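Local coordinates for protein Lip_vut3, C2L (Metagenome, PDB 6NKD) that probably hydrolyses lipid ester bonds as a GDSL-family lipase of the SGNH hydrolase clan, like the lipases involved in spore germination, at residues F21-F25 with V26-K30; C80-D83 with L84-L88; E120-G123 with E124-R128; K148-S151 with G152-H156; D170-A173 with V174-R178. One frame throughout, in Å; residues are numbered along the deposited sequence.

In the fold
All five contacts are local, each within or at the end of one helix around a five-stranded parallel sheet. Contacts 2 and 4 touch: Leu84 CG of helix 81-94 lies 3.8 Å from Ile150 CD1 of helix 144-157. Contact 4 also meets contact 5, with Asn154 ND2 3.5 Å from Tyr172 CB. Contact 1 stands apart, its centre about 18 Å from that of contact 5, and contact 3 is about 33 Å, centre to centre, from both contacts 2 and 5. Contact 2 holds Asn82, a probable substrate-binding residue. The side chains of Leu85, Phe175 and Phe25 lie about 6, 8 and 10 Å from that of His189, probably a catalytic residue.

Contact 1: F21-F25 with V26-K30; sequences FEPGF and VQRYK. With SO4 (sulfate ion), chain D.
Arg28 reaches back from the first turn of helix 25-37 to the residues that lead into it. Its CB lies 3.6 Å from Gly24 O, and CG and CD continue past the same carbonyl. The chain runs extended from CG to NE, which carries the guanidinium across Pro23 at an angle. There NE and NH1 both donate to one oxygen from an edge of the guanidinium: NE reaches Pro23 O at 2.8 Å, from well above the carbonyl plane, while NH1 reaches Pro23 O at 3.0 Å from within that plane. Pro23 CG lies over one face of the guanidinium, 3.7 Å from Arg28 NH1. The outer nitrogen, NH2, pairs with Glu196 of helix 192-204.

Gln27 also turns back to the start of the helix. Bent at chi2 (-91°), its chain packs CG 3.5 Å from Pro23 CB and turns OE1 to the N-H of Gly24, the N-cap residue, at 2.8 Å. Deeper in, Val26 CG1 stands over the centre of the Phe25 ring in a CH-pi contact, 3.5 Å from the centroid. Lys30 NZ is held by Glu34 and Val41 O, with a sulfate, probably from the crystallisation liquor, as a weak extra partner. Since two nitrogens of a cation converge on Pro23 O, this carbonyl is probably polarised, and with NH2 held by Glu196 the guanidinium is likely to be fixed in rotation.

Contact 2: C80-D83 with L84-L88; sequences CGND and LLQSL
Ser87 folds its hydroxyl back on its own helix: with OG anti to the carbonyl carbon (chi1 -64°), it donates to Asp83 O at 2.8 Å. The backbone N of Ser87 donates to Asp83 O too, also at 2.8 Å, and the two donors come from opposite faces of the carbonyl plane. One carbonyl oxygen thus takes both polar groups of the residue a turn later. On the neighbouring flank, Asn82 and Gln86 are one turn apart. Gln86 runs straight beyond CG, and its CG passes 3.4 Å from Asn82 O, which accepts from Gln86 N at 3.0 Å. Asn82 CG is anti to the backbone N (chi1 -169°). The two amide planes stand 77° apart, with Asn82 OD1 3.1 Å from Gln86 NE2. Asn82 OD1 also accepts from Asn110 of the fourth subunit.

This is the start of helix 81-94, which follows strand 74-77 in the alpha/beta fold of SGNH hydrolases; Asn82 probably contributes to substrate binding, and Cys80 is joined to Cys107 by a disulfide. With an alanine at Gln86, OD1 would lose its NE2 neighbour and the Asn82 amide would probably rely on Asn110 beside a gap. Leu84 reaches Trp149 of helix 144-157.

Contact 3: E120-G123 with E124-R128; sequences EIKG and EKDTR
Lys122 NZ and Asp126 OD2 form a salt bridge, weak at 3.4 Å and doubtful because the ammonium crowds another atom of the model. It spans the end of helix 98-122 and the loop leading to strand 130-134, a surface connection in the alpha/beta fold. Gly123 turns the chain out of the helix with positive phi (99°); a side chain here would jam against the preceding carbonyl oxygen. The chain then curls back, bringing Asp126 over Lys122. With Asp126 CG held between its backbone N and carbonyl carbon (chi1 45°), the carboxylate lies against the lysine CB, and the two side chains cross at about a right angle. As modelled, the bend at the last torsion of Lys122 turns NZ towards Asp126, and NZ has a second, weak partner in Ala72 O. Glu124 leans its bent chain along the Gly123 backbone. Both carboxylate oxygens rest against the aliphatic base of the lysine, Asp126 OD1 and OD2 each lying 3.3 Å from Lys122 CB.

Contact 4: K148-S151 with G152-H156; sequences KWIS and GFNRH
The flat amide of Asn154 lies beside the Ile150 side chain, both pointing the same way, with Asn154 CG 3.2 Å from Ile150 O and Asn154 ND2 4.0 Å from Ile150 CG2; ND2 is bonded to Leu136 O. Within the 152-156 segment, His156 CE1 lies over one face of the neighbouring Arg155 guanidinium, offset toward its rim. The Trp149 indole points away from the next turn into the interface with helices 81-94 and 98-122, stacking on Phe100 and meeting Tyr91 edge-to-face. Arg155 CG stands between the backbone N and the carbonyl carbon (chi1 63°), which brings it back to 3.5 Å from Ser151 O.

Both segments belong to helix 144-157, the crossover helix of the beta-alpha-beta unit between strands 130-134 and 166-169. Asn154 N donates to Ile150 O at 3.0 Å and Arg155 N to Ser151 O at 3.1 Å. Ser151 OG bonds to Asp147 O. Tied to Leu136 O, the Asn154 amide is probably fixed in rotation and joins the helix to the loop after strand 130-134.

Contact 5: D170-A173 with V174-R178; sequences DTYA and VFKGR
Tyr172 and Lys176 both place CG anti to the backbone N (chi1 177° and -169°), and from there the extended lysine chain is carried obliquely past the tyrosine ring of the preceding turn. Lys176 CD lies 3.5 Å from Tyr172 CE2, and NZ gives a weak bond to Tyr172 OH at 3.4 Å. That hydroxyl has its stronger partner in Asp147 on helix 144-157. A leucine in place of Tyr172 would probably leave Asp147 without this bond and the lysine chain without its aromatic neighbour. On the other flank, the Thr171 side chain lies beside that of Phe175, Thr171 CG2 3.9 Å from Phe175 CE2, and Thr171 O sits at the ring's edge. The Phe175 ring also stacks on Tyr137.

Lys176 N donates to Tyr172 O at 3.0 Å. Asp170 caps the start, OD1 accepting weakly from Ala173 N and also from Asn135 ND2. This short helix, 171-175, thus opens with an aspartate N-cap after the edge strand 166-169 and leaves through a type II beta turn from Phe175 to Arg178.

Contact 1: F21-F25 with V26-K30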
loop_
_atom_site.group_PDB
_atom_site.type_symbol
_atom_site.label_atom_id
_atom_site.label_comp_id
_atom_site.label_asym_id
_atom_site.label_seq_id
_atom_site.Cartn_x
_atom_site.Cartn_y
_atom_site.Cartn_z
ATOM N N PHE A 21 0.021 -3.344 8.507
ATOM C CA PHE A 21 -0.578 -4.449 9.249
ATOM C C PHE A 21 -0.082 -4.542 10.687
ATOM O O PHE A 21 -0.561 -5.404 11.434
ATOM C CB PHE A 21 -0.363 -5.802 8.554
ATOM C CG PHE A 21 -0.949 -5.866 7.177
ATOM C CD1 PHE A 21 -2.148 -5.232 6.894
ATOM C CD2 PHE A 21 -0.300 -6.546 6.161
ATOM C CE1 PHE A 21 -2.693 -5.283 5.628
ATOM C CE2 PHE A 21 -0.840 -6.600 4.890
ATOM C CZ PHE A 21 -2.039 -5.968 4.624
ATOM N N GLU A 22 0.857 -3.695 11.102
ATOM C CA GLU A 22 1.239 -3.687 12.505
ATOM C C GLU A 22 0.174 -2.960 13.325
ATOM O O GLU A 22 -0.387 -1.962 12.864
ATOM C CB GLU A 22 2.598 -3.018 12.696
ATOM C CG GLU A 22 3.730 -3.691 11.929
ATOM C CD GLU A 22 5.095 -3.382 12.510
ATOM O OE1 GLU A 22 5.185 -3.169 13.738
ATOM O OE2 GLU A 22 6.080 -3.350 11.741
ATOM N N PRO A 23 -0.131 -3.444 14.526
ATOM C CA PRO A 23 -1.249 -2.872 15.288
ATOM C C PRO A 23 -0.985 -1.427 15.691
ATOM O O PRO A 23 0.052 -1.104 16.275
ATOM C CB PRO A 23 -1.352 -3.794 16.510
ATOM C CG PRO A 23 -0.010 -4.433 16.627
ATOM C CD PRO A 23 0.495 -4.580 15.224
ATOM N N GLY A 24 -1.938 -0.555 15.364
ATOM C CA GLY A 24 -1.925 0.817 15.824
ATOM C C GLY A 24 -2.452 0.909 17.242
ATOM O O GLY A 24 -2.472 -0.072 17.989
ATOM N N PHE A 25 -2.899 2.110 17.616
ATOM C CA PHE A 25 -3.386 2.303 18.977
ATOM C C PHE A 25 -4.781 1.733 19.192
ATOM O O PHE A 25 -5.132 1.417 20.334
ATOM C CB PHE A 25 -3.363 3.793 19.360
ATOM C CG PHE A 25 -4.594 4.565 18.945
ATOM C CD1 PHE A 25 -5.687 4.677 19.797
ATOM C CD2 PHE A 25 -4.648 5.204 17.717
ATOM C CE1 PHE A 25 -6.816 5.390 19.420
ATOM C CE2 PHE A 25 -5.773 5.924 17.336
ATOM C CZ PHE A 25 -6.856 6.016 18.191
ATOM N N VAL A 26 -5.582 1.586 18.133
ATOM C CA VAL A 26 -6.975 1.193 18.327
ATOM C C VAL A 26 -7.078 -0.286 18.684
ATOM O O VAL A 26 -7.951 -0.685 19.462
ATOM C CB VAL A 26 -7.825 1.548 17.090
ATOM C CG1 VAL A 26 -7.573 2.979 16.665
ATOM C CG2 VAL A 26 -7.568 0.588 15.936
ATOM N N GLN A 27 -6.194 -1.121 18.138
ATOM C CA GLN A 27 -6.233 -2.546 18.437
ATOM C C GLN A 27 -5.401 -2.915 19.656
ATOM O O GLN A 27 -5.684 -3.936 20.294
ATOM C CB GLN A 27 -5.768 -3.367 17.228
ATOM C CG GLN A 27 -4.702 -2.702 16.383
ATOM C CD GLN A 27 -5.284 -1.862 15.263
ATOM O OE1 GLN A 27 -4.739 -0.816 14.909
ATOM N NE2 GLN A 27 -6.394 -2.319 14.695
ATOM N N ARG A 28 -4.386 -2.119 19.992
ATOM C CA ARG A 28 -3.737 -2.276 21.289
ATOM C C ARG A 28 -4.676 -1.860 22.412
ATOM O O ARG A 28 -4.657 -2.450 23.499
ATOM C CB ARG A 28 -2.444 -1.464 21.334
ATOM C CG ARG A 28 -1.409 -1.895 20.311
ATOM C CD ARG A 28 -0.288 -0.877 20.188
ATOM N NE ARG A 28 0.538 -1.123 19.010
ATOM C CZ ARG A 28 1.690 -1.785 19.028
ATOM N NH1 ARG A 28 2.374 -1.963 17.904
ATOM N NH2 ARG A 28 2.163 -2.264 20.170
ATOM N N TYR A 29 -5.510 -0.846 22.168
ATOM C CA TYR A 29 -6.522 -0.458 23.143
ATOM C C TYR A 29 -7.638 -1.491 23.221
ATOM O O TYR A 29 -8.233 -1.679 24.288
ATOM C CB TYR A 29 -7.079 0.924 22.788
ATOM C CG TYR A 29 -8.183 1.435 23.690
ATOM C CD1 TYR A 29 -8.098 1.316 25.072
ATOM C CD2 TYR A 29 -9.300 2.068 23.157
ATOM C CE1 TYR A 29 -9.105 1.793 25.894
ATOM C CE2 TYR A 29 -10.308 2.551 23.970
ATOM C CZ TYR A 29 -10.206 2.411 25.338
ATOM O OH TYR A 29 -11.209 2.892 26.149
ATOM N N LYS A 30 -7.928 -2.172 22.111
ATOM C CA LYS A 30 -8.934 -3.228 22.134
ATOM C C LYS A 30 -8.473 -4.411 22.977
ATOM O O LYS A 30 -9.262 -4.984 23.737
ATOM C CB LYS A 30 -9.257 -3.670 20.706
ATOM C CG LYS A 30 -9.793 -5.091 20.586
ATOM C CD LYS A 30 -10.142 -5.420 19.143
ATOM C CE LYS A 30 -9.990 -6.905 18.856
ATOM N NZ LYS A 30 -10.819 -7.742 19.762
HETATM S S SO4 D . -6.964 -9.631 20.369
HETATM O O1 SO4 D . -8.223 -9.755 19.640
HETATM O O2 SO4 D . -6.400 -8.305 20.136
HETATM O O3 SO4 D . -7.206 -9.809 21.798
HETATM O O4 SO4 D . -6.026 -10.648 19.906
#

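Contact 2: C80-D83 with L84-L88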
loop_
_atom_site.group_PDB
_atom_site.type_symbol
_atom_site.label_atom_id
_atom_site.label_comp_id
_atom_site.label_asym_id
_atom_site.label_seq_id
_atom_site.Cartn_x
_atom_site.Cartn_y
_atom_site.Cartn_z
ATOM N N CYS A 80 -8.166 16.543 13.179
ATOM C CA CYS A 80 -7.580 17.882 13.168
ATOM C C CYS A 80 -6.055 17.870 13.136
ATOM O O CYS A 80 -5.446 18.947 13.148
ATOM C CB CYS A 80 -8.045 18.733 14.360
ATOM S SG CYS A 80 -8.100 20.514 14.057
ATOM N N GLY A 81 -5.417 16.699 13.086
ATOM C CA GLY A 81 -3.965 16.661 13.023
ATOM C C GLY A 81 -3.410 17.215 11.722
ATOM O O GLY A 81 -2.369 17.879 11.716
ATOM N N ASN A 82 -4.088 16.949 10.604
ATOM C CA ASN A 82 -3.608 17.441 9.318
ATOM C C ASN A 82 -3.870 18.930 9.135
ATOM O O ASN A 82 -3.177 19.576 8.339
ATOM C CB ASN A 82 -4.249 16.646 8.180
ATOM C CG ASN A 82 -3.604 16.924 6.838
ATOM O OD1 ASN A 82 -4.215 17.527 5.955
ATOM N ND2 ASN A 82 -2.359 16.490 6.679
ATOM N N ASP A 83 -4.850 19.489 9.850
ATOM C CA ASP A 83 -5.073 20.929 9.789
ATOM C C ASP A 83 -3.893 21.698 10.369
ATOM O O ASP A 83 -3.585 22.802 9.906
ATOM C CB ASP A 83 -6.360 21.297 10.529
ATOM C CG ASP A 83 -7.572 20.563 9.993
ATOM O OD1 ASP A 83 -7.393 19.588 9.232
ATOM O OD2 ASP A 83 -8.707 20.961 10.329
ATOM N N LEU A 84 -3.224 21.131 11.376
ATOM C CA LEU A 84 -2.028 21.765 11.921
ATOM C C LEU A 84 -0.917 21.810 10.881
ATOM O O LEU A 84 -0.232 22.830 10.737
ATOM C CB LEU A 84 -1.576 21.021 13.181
ATOM C CG LEU A 84 -0.398 21.539 14.017
ATOM C CD1 LEU A 84 0.942 20.999 13.523
ATOM C CD2 LEU A 84 -0.378 23.063 14.070
ATOM N N LEU A 85 -0.724 20.713 10.144
ATOM C CA LEU A 85 0.292 20.696 9.097
ATOM C C LEU A 85 -0.036 21.698 7.999
ATOM O O LEU A 85 0.850 22.412 7.515
ATOM C CB LEU A 85 0.433 19.288 8.516
ATOM C CG LEU A 85 1.478 18.359 9.143
ATOM C CD1 LEU A 85 1.184 18.100 10.612
ATOM C CD2 LEU A 85 1.563 17.047 8.375
ATOM N N GLN A 86 -1.306 21.768 7.592
ATOM C CA GLN A 86 -1.700 22.743 6.581
ATOM C C GLN A 86 -1.515 24.167 7.090
ATOM O O GLN A 86 -1.077 25.049 6.344
ATOM C CB GLN A 86 -3.152 22.512 6.161
ATOM C CG GLN A 86 -3.394 21.216 5.408
ATOM C CD GLN A 86 -4.853 21.032 5.033
ATOM O OE1 GLN A 86 -5.704 21.841 5.402
ATOM N NE2 GLN A 86 -5.147 19.968 4.298
ATOM N N SER A 87 -1.834 24.407 8.364
ATOM C CA SER A 87 -1.732 25.757 8.909
ATOM C C SER A 87 -0.279 26.195 9.047
ATOM O O SER A 87 0.049 27.360 8.791
ATOM C CB SER A 87 -2.447 25.836 10.257
ATOM O OG SER A 87 -3.834 25.591 10.109
ATOM N N LEU A 88 0.604 25.279 9.454
ATOM C CA LEU A 88 2.016 25.626 9.579
ATOM C C LEU A 88 2.617 26.007 8.234
ATOM O O LEU A 88 3.483 26.887 8.167
ATOM C CB LEU A 88 2.796 24.468 10.200
ATOM C CG LEU A 88 2.747 24.355 11.724
ATOM C CD1 LEU A 88 3.640 23.221 12.201
ATOM C CD2 LEU A 88 3.154 25.672 12.368
#

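Contact 3: E120-G123 with E124-R128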
loop_
_atom_site.group_PDB
_atom_site.type_symbol
_atom_site.label_atom_id
_atom_site.label_comp_id
_atom_site.label_asym_id
_atom_site.label_seq_id
_atom_site.Cartn_x
_atom_site.Cartn_y
_atom_site.Cartn_z
ATOM N N GLU A 120 -27.814 11.784 19.716
ATOM C CA GLU A 120 -29.013 11.746 18.887
ATOM C C GLU A 120 -29.192 10.384 18.229
ATOM O O GLU A 120 -30.326 9.961 17.978
ATOM C CB GLU A 120 -28.961 12.840 17.821
ATOM C CG GLU A 120 -29.294 14.231 18.330
ATOM C CD GLU A 120 -29.315 15.263 17.219
ATOM O OE1 GLU A 120 -28.992 14.904 16.067
ATOM O OE2 GLU A 120 -29.655 16.433 17.497
ATOM N N ILE A 121 -28.090 9.691 17.940
ATOM C CA ILE A 121 -28.178 8.357 17.357
ATOM C C ILE A 121 -28.645 7.349 18.398
ATOM O O ILE A 121 -29.514 6.512 18.128
ATOM C CB ILE A 121 -26.822 7.956 16.749
ATOM C CG1 ILE A 121 -26.510 8.816 15.523
ATOM C CG2 ILE A 121 -26.809 6.478 16.391
ATOM C CD1 ILE A 121 -25.042 8.827 15.149
ATOM N N LYS A 122 -28.081 7.414 19.605
ATOM C CA LYS A 122 -28.415 6.434 20.631
ATOM C C LYS A 122 -29.703 6.794 21.361
ATOM O O LYS A 122 -30.552 5.926 21.588
ATOM C CB LYS A 122 -27.256 6.297 21.618
ATOM C CG LYS A 122 -26.062 5.553 21.048
ATOM C CD LYS A 122 -24.971 5.372 22.085
ATOM C CE LYS A 122 -24.075 4.201 21.724
ATOM N NZ LYS A 122 -24.813 2.910 21.787
ATOM N N GLY A 123 -29.866 8.060 21.734
ATOM C CA GLY A 123 -31.071 8.485 22.419
ATOM C C GLY A 123 -30.910 8.576 23.921
ATOM O O GLY A 123 -29.811 8.829 24.425
ATOM N N GLU A 124 -32.004 8.365 24.650
ATOM C CA GLU A 124 -32.010 8.483 26.101
ATOM C C GLU A 124 -32.008 7.135 26.808
ATOM O O GLU A 124 -31.742 7.087 28.015
ATOM C CB GLU A 124 -33.228 9.295 26.562
ATOM C CG GLU A 124 -33.385 10.657 25.887
ATOM C CD GLU A 124 -34.003 10.565 24.501
ATOM O OE1 GLU A 124 -34.080 11.603 23.812
ATOM O OE2 GLU A 124 -34.407 9.452 24.101
ATOM N N LYS A 125 -32.297 6.047 26.093
ATOM C CA LYS A 125 -32.314 4.726 26.712
ATOM C C LYS A 125 -30.912 4.284 27.112
ATOM O O LYS A 125 -30.689 3.843 28.246
ATOM C CB LYS A 125 -32.942 3.712 25.756
ATOM C CG LYS A 125 -32.742 2.264 26.170
ATOM C CD LYS A 125 -33.229 1.310 25.091
ATOM C CE LYS A 125 -34.207 0.297 25.660
ATOM N NZ LYS A 125 -33.773 -1.104 25.407
ATOM N N ASP A 126 -29.956 4.392 26.194
ATOM C CA ASP A 126 -28.597 3.903 26.410
ATOM C C ASP A 126 -27.682 5.086 26.709
ATOM O O ASP A 126 -27.190 5.755 25.797
ATOM C CB ASP A 126 -28.111 3.110 25.200
ATOM C CG ASP A 126 -28.437 3.792 23.885
ATOM O OD1 ASP A 126 -29.120 4.836 23.908
ATOM O OD2 ASP A 126 -28.008 3.281 22.828
ATOM N N THR A 127 -27.463 5.346 27.996
ATOM C CA THR A 127 -26.449 6.289 28.443
ATOM C C THR A 127 -25.179 5.585 28.899
ATOM O O THR A 127 -24.291 6.229 29.466
ATOM C CB THR A 127 -26.997 7.167 29.570
ATOM O OG1 THR A 127 -28.067 6.481 30.233
ATOM C CG2 THR A 127 -27.506 8.492 29.017
ATOM N N ARG A 128 -25.076 4.281 28.660
ATOM C CA ARG A 128 -23.923 3.484 29.051
ATOM C C ARG A 128 -22.794 3.540 28.031
ATOM O O ARG A 128 -21.777 2.864 28.216
ATOM C CB ARG A 128 -24.349 2.030 29.274
ATOM C CG ARG A 128 -23.763 1.383 30.515
ATOM C CD ARG A 128 -24.398 0.024 30.763
ATOM N NE ARG A 128 -23.785 -0.675 31.887
ATOM C CZ ARG A 128 -24.241 -0.634 33.136
ATOM N NH1 ARG A 128 -25.322 0.075 33.427
ATOM N NH2 ARG A 128 -23.615 -1.306 34.093
#

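Contact 4: K148-S151 with G152-H156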
loop_
_atom_site.group_PDB
_atom_site.type_symbol
_atom_site.label_atom_id
_atom_site.label_comp_id
_atom_site.label_asym_id
_atom_site.label_seq_id
_atom_site.Cartn_x
_atom_site.Cartn_y
_atom_site.Cartn_z
ATOM N N LYS A 148 2.296 26.474 20.947
ATOM C CA LYS A 148 1.259 27.390 21.415
ATOM C C LYS A 148 -0.072 27.111 20.731
ATOM O O LYS A 148 -1.125 27.125 21.379
ATOM C CB LYS A 148 1.697 28.836 21.175
ATOM C CG LYS A 148 0.690 29.887 21.619
ATOM C CD LYS A 148 1.221 31.289 21.361
ATOM C CE LYS A 148 0.300 32.355 21.937
ATOM N NZ LYS A 148 0.855 33.727 21.758
ATOM N N TRP A 149 -0.043 26.854 19.422
ATOM C CA TRP A 149 -1.274 26.581 18.686
ATOM C C TRP A 149 -1.958 25.325 19.209
ATOM O O TRP A 149 -3.172 25.314 19.443
ATOM C CB TRP A 149 -0.967 26.442 17.195
ATOM C CG TRP A 149 -0.954 27.740 16.443
ATOM C CD1 TRP A 149 -1.282 28.973 16.927
ATOM C CD2 TRP A 149 -0.602 27.929 15.067
ATOM N NE1 TRP A 149 -1.154 29.919 15.938
ATOM C CE2 TRP A 149 -0.740 29.304 14.785
ATOM C CE3 TRP A 149 -0.186 27.071 14.044
ATOM C CZ2 TRP A 149 -0.474 29.839 13.526
ATOM C CZ3 TRP A 149 0.077 27.603 12.795
ATOM C CH2 TRP A 149 -0.068 28.975 12.547
ATOM N N ILE A 150 -1.187 24.254 19.402
ATOM C CA ILE A 150 -1.769 22.980 19.808
ATOM C C ILE A 150 -2.210 23.023 21.265
ATOM O O ILE A 150 -3.223 22.413 21.633
ATOM C CB ILE A 150 -0.765 21.846 19.527
ATOM C CG1 ILE A 150 -0.533 21.729 18.017
ATOM C CG2 ILE A 150 -1.247 20.523 20.103
ATOM C CD1 ILE A 150 0.429 20.638 17.615
ATOM N N SER A 151 -1.482 23.753 22.113
ATOM C CA SER A 151 -1.902 23.895 23.503
ATOM C C SER A 151 -3.232 24.631 23.605
ATOM O O SER A 151 -4.077 24.285 24.439
ATOM C CB SER A 151 -0.827 24.621 24.310
ATOM O OG SER A 151 0.400 23.911 24.288
ATOM N N GLY A 152 -3.435 25.647 22.765
ATOM C CA GLY A 152 -4.692 26.375 22.796
ATOM C C GLY A 152 -5.860 25.531 22.326
ATOM O O GLY A 152 -6.961 25.615 22.878
ATOM N N PHE A 153 -5.637 24.705 21.303
ATOM C CA PHE A 153 -6.691 23.812 20.839
ATOM C C PHE A 153 -7.030 22.759 21.885
ATOM O O PHE A 153 -8.180 22.313 21.963
ATOM C CB PHE A 153 -6.272 23.146 19.526
ATOM C CG PHE A 153 -7.197 22.049 19.077
ATOM C CD1 PHE A 153 -8.369 22.344 18.402
ATOM C CD2 PHE A 153 -6.889 20.722 19.326
ATOM C CE1 PHE A 153 -9.220 21.336 17.988
ATOM C CE2 PHE A 153 -7.736 19.709 18.916
ATOM C CZ PHE A 153 -8.902 20.016 18.246
ATOM N N ASN A 154 -6.054 22.362 22.704
ATOM C CA ASN A 154 -6.283 21.298 23.673
ATOM C C ASN A 154 -7.047 21.796 24.895
ATOM O O ASN A 154 -7.898 21.075 25.429
ATOM C CB ASN A 154 -4.952 20.670 24.088
ATOM C CG ASN A 154 -4.385 19.750 23.022
ATOM O OD1 ASN A 154 -4.962 19.598 21.944
ATOM N ND2 ASN A 154 -3.247 19.133 23.318
ATOM N N ARG A 155 -6.763 23.016 25.358
ATOM C CA ARG A 155 -7.516 23.547 26.490
ATOM C C ARG A 155 -8.949 23.877 26.094
ATOM O O ARG A 155 -9.866 23.730 26.910
ATOM C CB ARG A 155 -6.815 24.776 27.074
ATOM C CG ARG A 155 -6.691 25.962 26.129
ATOM C CD ARG A 155 -6.027 27.150 26.814
ATOM N NE ARG A 155 -5.870 28.286 25.908
ATOM C CZ ARG A 155 -6.738 29.287 25.804
ATOM N NH1 ARG A 155 -7.833 29.303 26.554
ATOM N NH2 ARG A 155 -6.512 30.278 24.952
ATOM N N HIS A 156 -9.165 24.312 24.850
ATOM C CA HIS A 156 -10.520 24.494 24.349
ATOM C C HIS A 156 -11.208 23.165 24.077
ATOM O O HIS A 156 -12.442 23.103 24.088
ATOM C CB HIS A 156 -10.503 25.345 23.077
ATOM C CG HIS A 156 -10.124 26.776 23.307
ATOM N ND1 HIS A 156 -9.509 27.546 22.343
ATOM C CD2 HIS A 156 -10.280 27.579 24.386
ATOM C CE1 HIS A 156 -9.299 28.761 22.820
ATOM N NE2 HIS A 156 -9.759 28.807 24.058
#

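Contact 5: D170-A173 with V174-R178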
loop_
_atom_site.group_PDB
_atom_site.type_symbol
_atom_site.label_atom_id
_atom_site.label_comp_id
_atom_site.label_asym_id
_atom_site.label_seq_id
_atom_site.Cartn_x
_atom_site.Cartn_y
_atom_site.Cartn_z
ATOM N N ASP A 170 -5.191 12.960 26.994
ATOM C CA ASP A 170 -4.080 13.906 26.904
ATOM C C ASP A 170 -2.949 13.268 26.101
ATOM O O ASP A 170 -1.931 12.817 26.635
ATOM C CB ASP A 170 -3.620 14.325 28.294
ATOM C CG ASP A 170 -2.772 15.582 28.275
ATOM O OD1 ASP A 170 -2.513 16.114 27.174
ATOM O OD2 ASP A 170 -2.370 16.040 29.366
ATOM N N THR A 171 -3.144 13.227 24.779
ATOM C CA THR A 171 -2.098 12.723 23.897
ATOM C C THR A 171 -0.867 13.618 23.931
ATOM O O THR A 171 0.254 13.143 23.719
ATOM C CB THR A 171 -2.614 12.612 22.460
ATOM O OG1 THR A 171 -4.034 12.425 22.471
ATOM C CG2 THR A 171 -1.957 11.438 21.754
ATOM N N TYR A 172 -1.062 14.912 24.189
ATOM C CA TYR A 172 0.054 15.851 24.232
ATOM C C TYR A 172 1.043 15.477 25.329
ATOM O O TYR A 172 2.260 15.461 25.107
ATOM C CB TYR A 172 -0.479 17.272 24.431
ATOM C CG TYR A 172 0.581 18.342 24.568
ATOM C CD1 TYR A 172 1.078 19.004 23.452
ATOM C CD2 TYR A 172 1.073 18.703 25.817
ATOM C CE1 TYR A 172 2.044 19.988 23.577
ATOM C CE2 TYR A 172 2.036 19.682 25.950
ATOM C CZ TYR A 172 2.519 20.321 24.829
ATOM O OH TYR A 172 3.479 21.299 24.965
ATOM N N ALA A 173 0.535 15.165 26.525
ATOM C CA ALA A 173 1.415 14.798 27.631
ATOM C C ALA A 173 2.128 13.476 27.372
ATOM O O ALA A 173 3.236 13.264 27.877
ATOM C CB ALA A 173 0.622 14.721 28.935
ATOM N N VAL A 174 1.511 12.580 26.599
ATOM C CA VAL A 174 2.149 11.307 26.281
ATOM C C VAL A 174 3.386 11.531 25.422
ATOM O O VAL A 174 4.441 10.927 25.652
ATOM C CB VAL A 174 1.144 10.364 25.590
ATOM C CG1 VAL A 174 1.859 9.174 24.973
ATOM C CG2 VAL A 174 0.089 9.894 26.576
ATOM N N PHE A 175 3.284 12.417 24.433
ATOM C CA PHE A 175 4.342 12.601 23.450
ATOM C C PHE A 175 5.371 13.654 23.838
ATOM O O PHE A 175 6.463 13.664 23.259
ATOM C CB PHE A 175 3.738 12.976 22.094
ATOM C CG PHE A 175 3.221 11.802 21.315
ATOM C CD1 PHE A 175 3.900 11.347 20.196
ATOM C CD2 PHE A 175 2.063 11.149 21.702
ATOM C CE1 PHE A 175 3.430 10.268 19.475
ATOM C CE2 PHE A 175 1.588 10.068 20.985
ATOM C CZ PHE A 175 2.272 9.626 19.871
ATOM N N LYS A 176 5.062 14.537 24.787
ATOM C CA LYS A 176 5.966 15.641 25.093
ATOM C C LYS A 176 7.255 15.111 25.709
ATOM O O LYS A 176 7.227 14.409 26.726
ATOM C CB LYS A 176 5.300 16.645 26.030
ATOM C CG LYS A 176 6.092 17.941 26.174
ATOM C CD LYS A 176 5.346 18.976 26.997
ATOM C CE LYS A 176 6.056 20.322 26.964
ATOM N NZ LYS A 176 5.343 21.349 27.774
ATOM N N GLY A 177 8.386 15.451 25.091
ATOM C CA GLY A 177 9.683 15.014 25.553
ATOM C C GLY A 177 10.177 13.719 24.948
ATOM O O GLY A 177 11.370 13.413 25.075
ATOM N N ARG A 178 9.307 12.953 24.291
ATOM C CA ARG A 178 9.669 11.667 23.707
ATOM C C ARG A 178 9.324 11.608 22.221
ATOM O O ARG A 178 9.020 10.539 21.688
ATOM C CB ARG A 178 8.990 10.525 24.463
ATOM C CG ARG A 178 9.270 10.533 25.956
ATOM C CD ARG A 178 8.451 9.486 26.690
ATOM N NE ARG A 178 8.618 9.591 28.136
ATOM C CZ ARG A 178 9.547 8.943 28.829
ATOM N NH1 ARG A 178 10.396 8.136 28.207
ATOM N NH2 ARG A 178 9.627 9.098 30.143
#